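Local coordinates for protein putative RNase YutE (Bacillus subtilis subsp. subtilis str. 168, PDB 1YLM) that is probably an RNase acting as the toxin of a putative type VII toxin-antitoxin system, probably neutralised by its cognate antitoxin, at residues H18-F23 / H43-C48. Residues are numbered along the deposited sequence; the frame is centred on the assembly and turned at random.
Sequences HQLALF and HLLIEC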
loop_
_atom_site.group_PDB
_atom_site.type_symbol
_atom_site.label_atom_id
_atom_site.label_comp_id
_atom_site.label_asym_id
_atom_site.label_seq_id
_atom_site.Cartn_x
_atom_site.Cartn_y
_atom_site.Cartn_z
ATOM N N HIS A 18 -8.047 -0.812 -15.832
ATOM C CA HIS A 18 -8.960 -1.740 -15.158
ATOM C C HIS A 18 -9.414 -1.184 -13.803
ATOM O O HIS A 18 -10.612 -1.196 -13.491
ATOM C CB HIS A 18 -8.339 -3.132 -15.012
ATOM C CG HIS A 18 -9.293 -4.156 -14.473
ATOM N ND1 HIS A 18 -10.410 -4.579 -15.169
ATOM C CD2 HIS A 18 -9.314 -4.820 -13.291
ATOM C CE1 HIS A 18 -11.065 -5.470 -14.440
ATOM N NE2 HIS A 18 -10.421 -5.632 -13.298
ATOM N N GLN A 19 -8.473 -0.676 -13.001
ATOM C CA GLN A 19 -8.841 -0.159 -11.669
ATOM C C GLN A 19 -9.740 1.082 -11.800
ATOM O O GLN A 19 -10.705 1.249 -11.023
ATOM C CB GLN A 19 -7.623 0.177 -10.806
ATOM C CG GLN A 19 -6.474 -0.875 -10.689
ATOM C CD GLN A 19 -6.928 -2.334 -10.680
ATOM O OE1 GLN A 19 -6.497 -3.129 -11.516
ATOM N NE2 GLN A 19 -7.772 -2.685 -9.748
ATOM N N LEU A 20 -9.429 1.950 -12.770
ATOM C CA LEU A 20 -10.279 3.117 -13.039
ATOM C C LEU A 20 -11.695 2.690 -13.443
ATOM O O LEU A 20 -12.677 3.265 -12.957
ATOM C CB LEU A 20 -9.663 4.028 -14.098
ATOM C CG LEU A 20 -10.159 5.468 -14.252
ATOM C CD1 LEU A 20 -10.153 6.192 -12.918
ATOM C CD2 LEU A 20 -9.212 6.154 -15.223
ATOM N N ALA A 21 -11.794 1.684 -14.314
ATOM C CA ALA A 21 -13.096 1.118 -14.720
ATOM C C ALA A 21 -13.884 0.630 -13.502
ATOM O O ALA A 21 -15.094 0.845 -13.411
ATOM C CB ALA A 21 -12.912 0.001 -15.709
ATOM N N LEU A 22 -13.187 0.009 -12.559
ATOM C CA LEU A 22 -13.814 -0.503 -11.346
ATOM C C LEU A 22 -14.295 0.655 -10.485
ATOM O O LEU A 22 -15.396 0.599 -9.924
ATOM C CB LEU A 22 -12.852 -1.413 -10.575
ATOM C CG LEU A 22 -12.551 -2.758 -11.239
ATOM C CD1 LEU A 22 -11.549 -3.572 -10.429
ATOM C CD2 LEU A 22 -13.845 -3.564 -11.458
ATOM N N PHE A 23 -13.498 1.724 -10.427
ATOM C CA PHE A 23 -13.901 2.932 -9.705
ATOM C C PHE A 23 -15.186 3.485 -10.304
ATOM O O PHE A 23 -16.079 3.927 -9.587
ATOM C CB PHE A 23 -12.811 4.013 -9.736
ATOM C CG PHE A 23 -13.250 5.314 -9.121
ATOM C CD1 PHE A 23 -13.330 5.443 -7.738
ATOM C CD2 PHE A 23 -13.629 6.389 -9.921
ATOM C CE1 PHE A 23 -13.760 6.643 -7.151
ATOM C CE2 PHE A 23 -14.056 7.596 -9.348
ATOM C CZ PHE A 23 -14.119 7.718 -7.958
ATOM N N HIS A 43 -4.635 3.719 -3.946
ATOM C CA HIS A 43 -3.225 3.335 -3.828
ATOM C C HIS A 43 -2.696 2.879 -5.189
ATOM O O HIS A 43 -1.666 3.390 -5.668
ATOM C CB HIS A 43 -3.060 2.242 -2.764
ATOM C CG HIS A 43 -1.639 1.841 -2.512
ATOM N ND1 HIS A 43 -1.303 0.745 -1.745
ATOM C CD2 HIS A 43 -0.467 2.399 -2.906
ATOM C CE1 HIS A 43 0.014 0.646 -1.675
ATOM N NE2 HIS A 43 0.545 1.619 -2.398
ATOM N N LEU A 44 -3.419 1.943 -5.820
ATOM C CA LEU A 44 -3.006 1.428 -7.139
ATOM C C LEU A 44 -2.928 2.495 -8.235
ATOM O O LEU A 44 -1.974 2.489 -9.018
ATOM C CB LEU A 44 -3.876 0.245 -7.569
ATOM C CG LEU A 44 -3.768 -0.991 -6.659
ATOM C CD1 LEU A 44 -4.786 -2.053 -7.075
ATOM C CD2 LEU A 44 -2.335 -1.564 -6.611
ATOM N N LEU A 45 -3.921 3.384 -8.309
ATOM C CA LEU A 45 -3.911 4.475 -9.297
ATOM C C LEU A 45 -2.642 5.329 -9.140
ATOM O O LEU A 45 -1.923 5.596 -10.114
ATOM C CB LEU A 45 -5.175 5.351 -9.162
ATOM C CG LEU A 45 -6.533 4.709 -9.483
ATOM C CD1 LEU A 45 -7.674 5.701 -9.246
ATOM C CD2 LEU A 45 -6.560 4.156 -10.910
ATOM N N ILE A 46 -2.365 5.729 -7.900
ATOM C CA ILE A 46 -1.182 6.547 -7.566
ATOM C C ILE A 46 0.129 5.831 -7.949
ATOM O O ILE A 46 0.995 6.419 -8.617
ATOM C CB ILE A 46 -1.162 6.932 -6.049
ATOM C CG1 ILE A 46 -2.332 7.887 -5.734
ATOM C CG2 ILE A 46 0.189 7.579 -5.690
ATOM C CD1 ILE A 46 -2.612 8.113 -4.230
ATOM N N GLU A 47 0.270 4.573 -7.524
ATOM C CA GLU A 47 1.492 3.792 -7.787
ATOM C C GLU A 47 1.742 3.602 -9.285
ATOM O O GLU A 47 2.887 3.716 -9.735
ATOM C CB GLU A 47 1.464 2.427 -7.092
ATOM C CG GLU A 47 1.623 2.431 -5.564
ATOM C CD GLU A 47 2.655 3.434 -5.052
ATOM O OE1 GLU A 47 3.892 3.173 -5.069
ATOM O OE2 GLU A 47 2.207 4.491 -4.614
ATOM N N CYS A 48 0.677 3.317 -10.039
ATOM C CA CYS A 48 0.762 3.182 -11.488
ATOM C C CYS A 48 1.254 4.484 -12.128
ATOM O O CYS A 48 2.087 4.443 -13.041
ATOM C CB CYS A 48 -0.595 2.839 -12.086
ATOM S SG CYS A 48 -1.157 1.120 -11.835
#
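Leu45 reaches across from helix 32-59 to lie against CB of Gln19 and the backbone N of Leu20 on helix 6-23, the main touch between two neighbouring, roughly antiparallel helices in the all-helical fold of the HepT family. The segment axes approach to 10.1 Å with 148° between their directions, and Gln19 and Leu45 face each other most closely, their CA atoms 7.2 Å apart. CG of Leu45 stands anti to its carbonyl carbon (chi1 -65°); CD1 continues the chain away from CA, and the other branch, CD2, reaches the facing helix. This methyl meets CB of Gln19 at 4.1 Å and also comes near CB of Leu20, so a single methyl serves two consecutive residues.

Gln19 has a second neighbour one residue earlier on the opposing helix. Its first torsion (chi1 -48°) brings CG to Leu44, whose CD1 sits 4.2 Å from Gln19 CG, and the two side chains run obliquely past each other. This is van der Waals packing throughout; no hydrogen bond joins the two segments, and each keeps its own helical bonds.

The touching residues are buried. Leu45 also packs on Phe16, farther back on helix 6-23, and on Ile115 of helix 108-117, while Leu20 rests on Leu122 and Gln123 of helix 119-137, which places this contact inside the helical core. The second subunit also takes part: Gln19 packs on its Leu36 and Leu44 on its Tyr103. The side chain of Leu45 lies about 10 Å from that of Arg96, the active-site residue inferred from relatives, and Glu47 forms a salt bridge to that arginine. Back at the helix interface, CD2 of Leu45 also lies 4.1 Å from the backbone N of Leu20.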